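Local coordinates for SAM-dependent methyltransferase (Exiguobacterium sibiricum 255-15, PDB 3D2L), which probably transfers a methyl group from S-adenosylmethionine to an acceptor that is not known, through a Rossmann-like methyltransferase domain, at residues D87-E92 with K117-S122; L103-N108 with H196-Y201; D136-Y141 with A233-F238. All blocks are in the same frame, centred on the assembly; numbering follows the deposited sequence.

Interaction 1: D87-E92 with K117-S122; sequences DMRELE and KQTFDS
Ser122 OG, in the conformer described here (a second is modelled), takes a hydrogen bond from the backbone N of Leu91 at 2.9 Å and gives one to a water. The N-H approach is bent, 131° at the hydrogen. OG stands anti to the backbone N of Ser122 (chi1 167°), which aims it at the loop. The water it meets also donates to Met88 O and Thr119 O. A second water joins Leu91 O to Ser122 O. Beside this polar seam, Thr119 CG2 packs on the selenium of Met88, modelled as selenomethionine, at 4.0 Å, while Thr119 OG1 bonds back to Asp115 O in its own helix. Arg89 and Gln118 lie side by side and point the same way, the guanidinium and amide planes turned only 10° from each other. Arg89 CB meets Gln118 CB at 3.7 Å. Arg89 NH1 makes a salt bridge to Asp87 OD2 at 3.1 Å. Asp87 OD1 closes an Asx turn by accepting from Arg89 N, 3.0 Å away and above the carboxylate plane. An alanine at Arg89 would probably leave the Asp87 carboxylate without its charged mate and the Gln118 amide without the chain alongside it. One direct hydrogen bond and two bridging waters thus join loop 87-92 to helix 113-126, so much of the polar link runs through solvent.

Interaction 2: L103-N108 with H196-Y201; sequences LCDSLN and HHQRTY
Asp105 and Gln198 meet with their side chains at about a right angle, the carboxylate and amide planes 67° apart. Gln198 NE2 donates to Asp105 OD2 at 2.8 Å, almost straight at 173°. The oxygen lies in the amide plane and uses its anti lone pair. Gln198 is extended beyond CG, its CD anti to CA (chi2 -173°), which carries the amide out toward the turn. Its OE1 is held by His138 and His176, which fixes the amide flip. Asp105 OD1 has a salt bridge to Arg235, so both carboxylate oxygens are engaged. Asn108 lies beside Thr200, pointing the same way. Its ND2 donates to Arg199 O at 2.7 Å, from above the carbonyl plane, and its OD1 accepts from His138 N. The backbone adds a bond from Arg199 N to Asn108 O, 2.8 Å long and in the carbonyl plane. Gln198 CA also touches Asn108 O at 3.1 Å, a CA-H...O contact. Thr200 OG1 bonds to His138 O. The type I' turn 103-106 and the start of the 3-10 segment follow strand 97-102. They meet strand 189-199, an outermost strand of the four-stranded antiparallel sheet, while Leu107 packs on helix 113-126.

Interaction 3: D136-Y141 with A233-F238; sequences DVHSPY and AERIFF
The Phe237 ring carries Asp136 CB over one face, a CH-pi contact with CB 3.9 Å from the ring centroid. The Arg235 guanidinium has a water over the centre of one face and Asp136 OD2 at its edge. That water lies in the plane of the His138 ring, 2.8 Å from ND1, and donates to Glu234 O. These groups sit where strand 131-138 pairs with antiparallel strand 235-242, the reversed seventh strand of the Rossmann-like methyltransferase sheet, strand order 3-2-1-4-5-7-6. Val137 and Ile236 form the hydrogen-bonded pair, bonded N to O in both directions. Asp136 with Phe237 and His138 with Arg235 are non-hydrogen-bonded pairs.

Asp136, Arg235, His138 and Phe237 share one face of the sheet. Asp136 OD2 makes a salt bridge to Arg235 NH1 at 2.9 Å, with the carboxylate and guanidinium planes 60° apart. The arginine bends at chi3 (-64°), turning NE out of the extended line. Trp23 also bonds OD2, and Cys104 N bonds OD1, so the Asp136 carboxylate is gripped at both oxygens. His138 NE2 is taken up by Gln198.

On the other face Val137, Ile236 and Phe238 pack as apolar side chains. Val137 CG2 packs on Phe238 CE1 at 3.7 Å, and helix 203-212 covers all three. Ile236 CD1 reaches Ser139 CB.

Beyond the strand pairs, Ser139 N donates to Glu234 O. Ser139 is the N-cap of helix 140-144: its OG accepts from Lys142 N and donates to Ala233 O at 2.6 Å.

How the interactions relate
From the N terminus, interaction 1 comes first: it closes the loop after strand 82-85 against helix 113-126. Segment 103-108 lies inside that closure, so interactions 1 and 2 cross. Interaction 2 then spans to strand 189-199 and joins the end of strand 97-102 to the antiparallel sheet. Segment 136-141 falls within this span and pairs with 233-238 beyond it, so interactions 2 and 3 also cross. Interactions 1 and 3 follow in series without touching. Interaction 2 touches both: Leu107 and Ser106 pack on residues of interaction 1, while Asp105 and Thr200 bond to residues of interaction 3. Together they tie the methyltransferase sheet, its helix 113-126 and the four-stranded sheet.

Interaction 1: D87-E92 with K117-S122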
loop_
_atom_site.group_PDB
_atom_site.type_symbol
_atom_site.label_atom_id
_atom_site.label_comp_id
_atom_site.label_asym_id
_atom_site.label_seq_id
_atom_site.Cartn_x
_atom_site.Cartn_y
_atom_site.Cartn_z
ATOM N N ASP A 87 3.551 1.572 -12.939
ATOM C CA ASP A 87 3.176 0.261 -12.430
ATOM C C ASP A 87 4.341 -0.191 -11.518
ATOM O O ASP A 87 5.496 -0.080 -11.944
ATOM C CB ASP A 87 3.041 -0.633 -13.660
ATOM C CG ASP A 87 2.518 -2.005 -13.355
ATOM O OD1 ASP A 87 2.770 -2.542 -12.253
ATOM O OD2 ASP A 87 1.874 -2.566 -14.268
HETATM N N MSE A 88 4.050 -0.699 -10.301
HETATM C CA MSE A 88 5.108 -1.156 -9.340
HETATM C C MSE A 88 5.933 -2.285 -9.893
HETATM O O MSE A 88 7.065 -2.461 -9.491
HETATM C CB MSE A 88 4.563 -1.576 -7.959
HETATM C CG MSE A 88 3.537 -2.677 -7.974
HETATM SE SE MSE A 88 3.117 -3.152 -6.163
HETATM C CE MSE A 88 2.118 -1.413 -5.604
ATOM N N ARG A 89 5.389 -3.074 -10.811
ATOM C CA ARG A 89 6.279 -4.071 -11.409
ATOM C C ARG A 89 7.280 -3.590 -12.417
ATOM O O ARG A 89 8.084 -4.396 -12.879
ATOM C CB ARG A 89 5.611 -5.239 -12.057
ATOM C CG ARG A 89 4.368 -5.125 -12.538
ATOM C CD ARG A 89 3.450 -5.943 -11.685
ATOM N NE ARG A 89 2.628 -6.610 -12.666
ATOM C CZ ARG A 89 1.479 -6.171 -13.166
ATOM N NH1 ARG A 89 0.931 -5.050 -12.727
ATOM N NH2 ARG A 89 0.866 -6.913 -14.106
ATOM N N GLU A 90 7.218 -2.327 -12.792
ATOM C CA GLU A 90 8.146 -1.787 -13.761
ATOM C C GLU A 90 8.541 -0.396 -13.371
ATOM O O GLU A 90 8.481 0.519 -14.182
ATOM C CB GLU A 90 7.538 -1.849 -15.184
ATOM C CG GLU A 90 6.126 -1.324 -15.259
ATOM C CD GLU A 90 5.484 -1.399 -16.653
ATOM O OE1 GLU A 90 5.688 -2.412 -17.365
ATOM O OE2 GLU A 90 4.724 -0.452 -17.001
ATOM N N LEU A 91 8.964 -0.222 -12.118
ATOM C CA LEU A 91 9.385 1.099 -11.660
ATOM C C LEU A 91 10.574 1.593 -12.417
ATOM O O LEU A 91 11.470 0.828 -12.768
ATOM C CB LEU A 91 9.818 1.117 -10.209
ATOM C CG LEU A 91 8.797 0.757 -9.176
ATOM C CD1 LEU A 91 9.526 0.818 -7.841
ATOM C CD2 LEU A 91 7.633 1.755 -9.294
ATOM N N GLU A 92 10.614 2.896 -12.614
ATOM C CA GLU A 92 11.752 3.473 -13.270
ATOM C C GLU A 92 11.833 4.929 -12.874
ATOM O O GLU A 92 11.007 5.744 -13.289
ATOM C CB GLU A 92 11.669 3.267 -14.778
ATOM C CG GLU A 92 12.996 3.588 -15.468
ATOM C CD GLU A 92 13.115 2.958 -16.840
ATOM O OE1 GLU A 92 12.132 2.349 -17.323
ATOM O OE2 GLU A 92 14.201 3.078 -17.419
ATOM N N LYS A 117 7.496 -11.167 -8.210
ATOM C CA LYS A 117 8.930 -11.303 -8.548
ATOM C C LYS A 117 9.356 -10.123 -9.409
ATOM O O LYS A 117 10.424 -9.531 -9.198
ATOM C CB LYS A 117 9.211 -12.655 -9.216
ATOM C CG LYS A 117 8.935 -13.837 -8.311
ATOM C CD LYS A 117 9.356 -15.201 -8.904
ATOM C CE LYS A 117 8.313 -15.801 -9.816
ATOM N N GLN A 118 8.488 -9.701 -10.320
ATOM C CA GLN A 118 8.771 -8.522 -11.170
ATOM C C GLN A 118 8.888 -7.289 -10.311
ATOM O O GLN A 118 9.768 -6.427 -10.524
ATOM C CB GLN A 118 7.636 -8.332 -12.195
ATOM C CG GLN A 118 7.581 -9.427 -13.233
ATOM C CD GLN A 118 6.249 -9.523 -13.964
ATOM O OE1 GLN A 118 5.443 -8.594 -13.955
ATOM N NE2 GLN A 118 6.025 -10.663 -14.624
ATOM N N THR A 119 7.974 -7.151 -9.356
ATOM C CA THR A 119 8.037 -5.993 -8.429
ATOM C C THR A 119 9.349 -5.954 -7.619
ATOM O O THR A 119 10.007 -4.896 -7.487
ATOM C CB THR A 119 6.785 -5.922 -7.559
ATOM O OG1 THR A 119 5.623 -5.863 -8.409
ATOM C CG2 THR A 119 6.794 -4.696 -6.624
ATOM N N PHE A 120 9.722 -7.094 -7.070
ATOM C CA PHE A 120 10.954 -7.172 -6.283
ATOM C C PHE A 120 12.216 -6.917 -7.094
ATOM O O PHE A 120 13.139 -6.232 -6.618
ATOM C CB PHE A 120 11.056 -8.485 -5.520
ATOM C CG PHE A 120 10.038 -8.677 -4.451
ATOM C CD1 PHE A 120 9.271 -7.613 -3.930
ATOM C CD2 PHE A 120 9.897 -9.934 -3.869
ATOM C CE1 PHE A 120 8.363 -7.836 -2.933
ATOM C CE2 PHE A 120 8.986 -10.156 -2.842
ATOM C CZ PHE A 120 8.236 -9.116 -2.357
ATOM N N ASP A 121 12.291 -7.491 -8.304
ATOM C CA ASP A 121 13.392 -7.199 -9.235
ATOM C C ASP A 121 13.474 -5.725 -9.587
ATOM O O ASP A 121 14.568 -5.177 -9.680
ATOM C CB ASP A 121 13.280 -8.055 -10.534
ATOM C CG ASP A 121 13.823 -9.449 -10.372
ATOM O OD1 ASP A 121 14.328 -9.798 -9.274
ATOM O OD2 ASP A 121 13.730 -10.232 -11.356
ATOM N N SER A 122 12.327 -5.084 -9.807
ATOM C CA SER A 122 12.287 -3.661 -10.117
ATOM C C SER A 122 12.822 -2.836 -8.935
ATOM O O SER A 122 13.614 -1.861 -9.106
ATOM C CB SER A 122 10.834 -3.307 -10.450
ATOM O OG SER A 122 10.615 -1.934 -10.480
HETATM O O HOH W 1 9.105 -2.173 -7.791
HETATM O O HOH W 2 13.538 -0.532 -11.540
#

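Interaction 2: L103-N108 with H196-Y201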
loop_
_atom_site.group_PDB
_atom_site.type_symbol
_atom_site.label_atom_id
_atom_site.label_comp_id
_atom_site.label_asym_id
_atom_site.label_seq_id
_atom_site.Cartn_x
_atom_site.Cartn_y
_atom_site.Cartn_z
ATOM N N LEU A 103 3.227 0.332 1.091
ATOM C CA LEU A 103 2.464 0.333 2.315
ATOM C C LEU A 103 0.992 0.050 2.203
ATOM O O LEU A 103 0.396 0.139 1.129
ATOM C CB LEU A 103 2.655 1.705 2.993
ATOM C CG LEU A 103 4.071 2.200 3.236
ATOM C CD1 LEU A 103 3.995 3.614 3.871
ATOM C CD2 LEU A 103 4.849 1.250 4.118
ATOM N N CYS A 104 0.430 -0.330 3.359
ATOM C CA CYS A 104 -1.001 -0.569 3.529
ATOM C C CYS A 104 -1.555 -1.618 2.573
ATOM O O CYS A 104 -2.546 -1.399 1.907
ATOM C CB CYS A 104 -1.753 0.733 3.389
ATOM S SG CYS A 104 -1.046 2.048 4.485
ATOM N N ASP A 105 -0.905 -2.775 2.549
ATOM C CA ASP A 105 -1.316 -3.914 1.719
ATOM C C ASP A 105 -1.444 -3.634 0.219
ATOM O O ASP A 105 -2.080 -4.400 -0.533
ATOM C CB ASP A 105 -2.549 -4.673 2.286
ATOM C CG ASP A 105 -3.780 -3.785 2.502
ATOM O OD1 ASP A 105 -3.865 -3.175 3.576
ATOM O OD2 ASP A 105 -4.673 -3.734 1.632
ATOM N N SER A 106 -0.780 -2.573 -0.244
ATOM C CA SER A 106 -0.759 -2.251 -1.659
ATOM C C SER A 106 -0.137 -3.384 -2.485
ATOM O O SER A 106 -0.534 -3.635 -3.639
ATOM C CB SER A 106 0.049 -0.991 -1.876
ATOM O OG SER A 106 -0.077 -0.605 -3.216
ATOM N N LEU A 107 0.847 -4.069 -1.902
ATOM C CA LEU A 107 1.508 -5.172 -2.611
ATOM C C LEU A 107 0.539 -6.274 -2.877
ATOM O O LEU A 107 0.674 -7.015 -3.867
ATOM C CB LEU A 107 2.731 -5.695 -1.815
ATOM C CG LEU A 107 3.634 -6.634 -2.632
ATOM C CD1 LEU A 107 4.532 -5.937 -3.627
ATOM C CD2 LEU A 107 4.446 -7.453 -1.627
ATOM N N ASN A 108 -0.469 -6.413 -2.007
ATOM C CA ASN A 108 -1.472 -7.464 -2.188
ATOM C C ASN A 108 -2.412 -7.347 -3.399
ATOM O O ASN A 108 -3.117 -8.301 -3.719
ATOM C CB ASN A 108 -2.280 -7.715 -0.894
ATOM C CG ASN A 108 -1.462 -8.321 0.210
ATOM O OD1 ASN A 108 -1.302 -7.703 1.264
ATOM N ND2 ASN A 108 -0.850 -9.461 -0.046
ATOM N N HIS A 196 -12.205 -5.059 -6.565
ATOM C CA HIS A 196 -10.783 -5.078 -6.270
ATOM C C HIS A 196 -10.409 -6.482 -5.873
ATOM O O HIS A 196 -11.180 -7.174 -5.222
ATOM C CB HIS A 196 -10.464 -4.076 -5.174
ATOM C CG HIS A 196 -10.799 -2.660 -5.558
ATOM N ND1 HIS A 196 -9.976 -1.890 -6.353
ATOM C CD2 HIS A 196 -11.887 -1.899 -5.302
ATOM C CE1 HIS A 196 -10.534 -0.711 -6.555
ATOM N NE2 HIS A 196 -11.689 -0.685 -5.920
ATOM N N HIS A 197 -9.204 -6.875 -6.272
ATOM C CA HIS A 197 -8.697 -8.207 -6.030
ATOM C C HIS A 197 -7.430 -8.126 -5.217
ATOM O O HIS A 197 -6.527 -7.366 -5.549
ATOM C CB HIS A 197 -8.405 -8.894 -7.365
ATOM C CG HIS A 197 -9.624 -9.064 -8.210
ATOM N ND1 HIS A 197 -10.498 -10.115 -8.041
ATOM C CD2 HIS A 197 -10.163 -8.272 -9.171
ATOM C CE1 HIS A 197 -11.509 -9.980 -8.883
ATOM N NE2 HIS A 197 -11.331 -8.868 -9.575
ATOM N N GLN A 198 -7.351 -8.941 -4.175
ATOM C CA GLN A 198 -6.129 -9.033 -3.390
ATOM C C GLN A 198 -5.757 -10.472 -3.135
ATOM O O GLN A 198 -6.618 -11.344 -3.094
ATOM C CB GLN A 198 -6.242 -8.277 -2.092
ATOM C CG GLN A 198 -6.073 -6.794 -2.241
ATOM C CD GLN A 198 -6.026 -6.115 -0.897
ATOM O OE1 GLN A 198 -6.843 -6.438 0.003
ATOM N NE2 GLN A 198 -5.069 -5.180 -0.721
ATOM N N ARG A 199 -4.454 -10.709 -3.014
ATOM C CA ARG A 199 -3.951 -12.019 -2.790
ATOM C C ARG A 199 -2.705 -11.939 -1.912
ATOM O O ARG A 199 -1.865 -11.018 -2.012
ATOM C CB ARG A 199 -3.641 -12.714 -4.142
ATOM C CG ARG A 199 -3.093 -14.110 -4.023
ATOM C CD ARG A 199 -2.839 -14.666 -5.397
ATOM N NE ARG A 199 -2.336 -16.027 -5.315
ATOM C CZ ARG A 199 -1.983 -16.732 -6.365
ATOM N NH1 ARG A 199 -2.110 -16.224 -7.587
ATOM N NH2 ARG A 199 -1.538 -17.966 -6.190
ATOM N N THR A 200 -2.608 -12.900 -1.010
ATOM C CA THR A 200 -1.472 -12.980 -0.151
ATOM C C THR A 200 -0.901 -14.398 -0.158
ATOM O O THR A 200 -1.423 -15.313 -0.848
ATOM C CB THR A 200 -1.778 -12.397 1.267
ATOM O OG1 THR A 200 -0.558 -11.949 1.858
ATOM C CG2 THR A 200 -2.507 -13.434 2.181
ATOM N N TYR A 201 0.216 -14.533 0.543
ATOM C CA TYR A 201 0.996 -15.744 0.659
ATOM C C TYR A 201 1.530 -15.870 2.090
ATOM O O TYR A 201 1.596 -14.854 2.844
ATOM C CB TYR A 201 2.195 -15.689 -0.315
ATOM C CG TYR A 201 1.780 -15.494 -1.756
ATOM C CD1 TYR A 201 1.662 -14.204 -2.305
ATOM C CD2 TYR A 201 1.489 -16.586 -2.570
ATOM C CE1 TYR A 201 1.247 -14.024 -3.608
ATOM C CE2 TYR A 201 1.122 -16.410 -3.889
ATOM C CZ TYR A 201 0.991 -15.125 -4.399
ATOM O OH TYR A 201 0.598 -14.943 -5.715
#

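Interaction 3: D136-Y141 with A233-F238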
loop_
_atom_site.group_PDB
_atom_site.type_symbol
_atom_site.label_atom_id
_atom_site.label_comp_id
_atom_site.label_asym_id
_atom_site.label_seq_id
_atom_site.Cartn_x
_atom_site.Cartn_y
_atom_site.Cartn_z
ATOM N N ASP A 136 4.126 -4.020 3.933
ATOM C CA ASP A 136 3.247 -4.738 4.853
ATOM C C ASP A 136 2.125 -5.365 4.034
ATOM O O ASP A 136 1.632 -4.770 3.035
ATOM C CB ASP A 136 2.682 -3.827 5.945
ATOM C CG ASP A 136 1.947 -2.617 5.374
ATOM O OD1 ASP A 136 2.611 -1.662 4.896
ATOM O OD2 ASP A 136 0.703 -2.618 5.449
ATOM N N VAL A 137 1.757 -6.582 4.439
ATOM C CA VAL A 137 0.758 -7.381 3.717
ATOM C C VAL A 137 -0.184 -8.077 4.659
ATOM O O VAL A 137 0.089 -8.199 5.852
ATOM C CB VAL A 137 1.418 -8.480 2.808
ATOM C CG1 VAL A 137 2.096 -7.869 1.565
ATOM C CG2 VAL A 137 2.395 -9.358 3.592
ATOM N N HIS A 138 -1.311 -8.519 4.115
ATOM C CA HIS A 138 -2.245 -9.312 4.869
ATOM C C HIS A 138 -1.618 -10.658 5.199
ATOM O O HIS A 138 -0.851 -11.196 4.415
ATOM C CB HIS A 138 -3.535 -9.592 4.069
ATOM C CG HIS A 138 -4.245 -8.359 3.605
ATOM N ND1 HIS A 138 -4.523 -7.309 4.448
ATOM C CD2 HIS A 138 -4.760 -8.021 2.398
ATOM C CE1 HIS A 138 -5.198 -6.388 3.790
ATOM N NE2 HIS A 138 -5.357 -6.795 2.541
ATOM N N SER A 139 -1.968 -11.181 6.369
ATOM C CA SER A 139 -1.567 -12.499 6.768
ATOM C C SER A 139 -2.594 -13.441 6.199
ATOM O O SER A 139 -3.721 -13.005 5.901
ATOM C CB SER A 139 -1.636 -12.621 8.267
ATOM O OG SER A 139 -2.969 -12.385 8.698
ATOM N N PRO A 140 -2.228 -14.730 6.032
ATOM C CA PRO A 140 -3.210 -15.765 5.661
ATOM C C PRO A 140 -4.425 -15.795 6.615
ATOM O O PRO A 140 -5.560 -15.945 6.163
ATOM C CB PRO A 140 -2.399 -17.053 5.776
ATOM C CG PRO A 140 -1.035 -16.639 5.475
ATOM C CD PRO A 140 -0.873 -15.301 6.124
ATOM N N TYR A 141 -4.193 -15.605 7.912
ATOM C CA TYR A 141 -5.261 -15.589 8.918
ATOM C C TYR A 141 -6.320 -14.519 8.651
ATOM O O TYR A 141 -7.516 -14.781 8.799
ATOM C CB TYR A 141 -4.649 -15.392 10.315
ATOM C CG TYR A 141 -5.647 -15.359 11.451
ATOM C CD1 TYR A 141 -6.171 -16.540 11.976
ATOM C CD2 TYR A 141 -6.047 -14.162 12.014
ATOM C CE1 TYR A 141 -7.076 -16.513 13.012
ATOM C CE2 TYR A 141 -6.961 -14.128 13.046
ATOM C CZ TYR A 141 -7.466 -15.300 13.538
ATOM O OH TYR A 141 -8.358 -15.268 14.573
ATOM N N ALA A 233 -2.114 -12.939 13.907
ATOM C CA ALA A 233 -1.677 -11.641 13.370
ATOM C C ALA A 233 -2.469 -11.329 12.093
ATOM O O ALA A 233 -2.805 -12.220 11.314
ATOM C CB ALA A 233 -0.164 -11.650 13.091
ATOM N N GLU A 234 -2.787 -10.062 11.895
ATOM C CA GLU A 234 -3.558 -9.638 10.745
ATOM C C GLU A 234 -2.700 -8.985 9.647
ATOM O O GLU A 234 -3.030 -9.090 8.478
ATOM C CB GLU A 234 -4.680 -8.704 11.197
ATOM C CG GLU A 234 -5.695 -9.394 12.070
ATOM C CD GLU A 234 -6.719 -8.434 12.681
ATOM O OE1 GLU A 234 -6.775 -7.251 12.278
ATOM O OE2 GLU A 234 -7.470 -8.877 13.577
ATOM N N ARG A 235 -1.616 -8.309 10.032
ATOM C CA ARG A 235 -0.788 -7.584 9.069
ATOM C C ARG A 235 0.686 -7.903 9.352
ATOM O O ARG A 235 1.139 -7.804 10.491
ATOM C CB ARG A 235 -1.067 -6.092 9.189
ATOM C CG ARG A 235 -0.402 -5.226 8.175
ATOM C CD ARG A 235 -0.795 -3.767 8.352
ATOM N NE ARG A 235 -2.226 -3.595 8.113
ATOM C CZ ARG A 235 -2.787 -3.471 6.917
ATOM N NH1 ARG A 235 -2.043 -3.437 5.830
ATOM N NH2 ARG A 235 -4.105 -3.362 6.817
ATOM N N ILE A 236 1.398 -8.313 8.310
ATOM C CA ILE A 236 2.797 -8.718 8.415
ATOM C C ILE A 236 3.704 -7.697 7.743
ATOM O O ILE A 236 3.493 -7.319 6.600
ATOM C CB ILE A 236 2.987 -10.142 7.897
ATOM C CG1 ILE A 236 1.984 -11.060 8.614
ATOM C CG2 ILE A 236 4.471 -10.619 8.121
ATOM C CD1 ILE A 236 2.203 -12.510 8.440
ATOM N N PHE A 237 4.710 -7.238 8.482
ATOM C CA PHE A 237 5.617 -6.206 8.033
ATOM C C PHE A 237 6.949 -6.824 7.696
ATOM O O PHE A 237 7.461 -7.639 8.454
ATOM C CB PHE A 237 5.786 -5.136 9.138
ATOM C CG PHE A 237 4.513 -4.401 9.457
ATOM C CD1 PHE A 237 3.492 -5.032 10.146
ATOM C CD2 PHE A 237 4.335 -3.080 9.076
ATOM C CE1 PHE A 237 2.299 -4.365 10.424
ATOM C CE2 PHE A 237 3.138 -2.410 9.365
ATOM C CZ PHE A 237 2.133 -3.065 10.047
ATOM N N PHE A 238 7.510 -6.429 6.554
ATOM C CA PHE A 238 8.809 -6.946 6.089
ATOM C C PHE A 238 9.771 -5.812 5.897
ATOM O O PHE A 238 9.408 -4.789 5.322
ATOM C CB PHE A 238 8.671 -7.592 4.727
ATOM C CG PHE A 238 7.901 -8.857 4.748
ATOM C CD1 PHE A 238 6.517 -8.830 4.853
ATOM C CD2 PHE A 238 8.550 -10.058 4.651
ATOM C CE1 PHE A 238 5.795 -10.023 4.884
ATOM C CE2 PHE A 238 7.833 -11.254 4.678
ATOM C CZ PHE A 238 6.474 -11.218 4.813
HETATM O O HOH W 3 -3.783 -6.730 7.046
#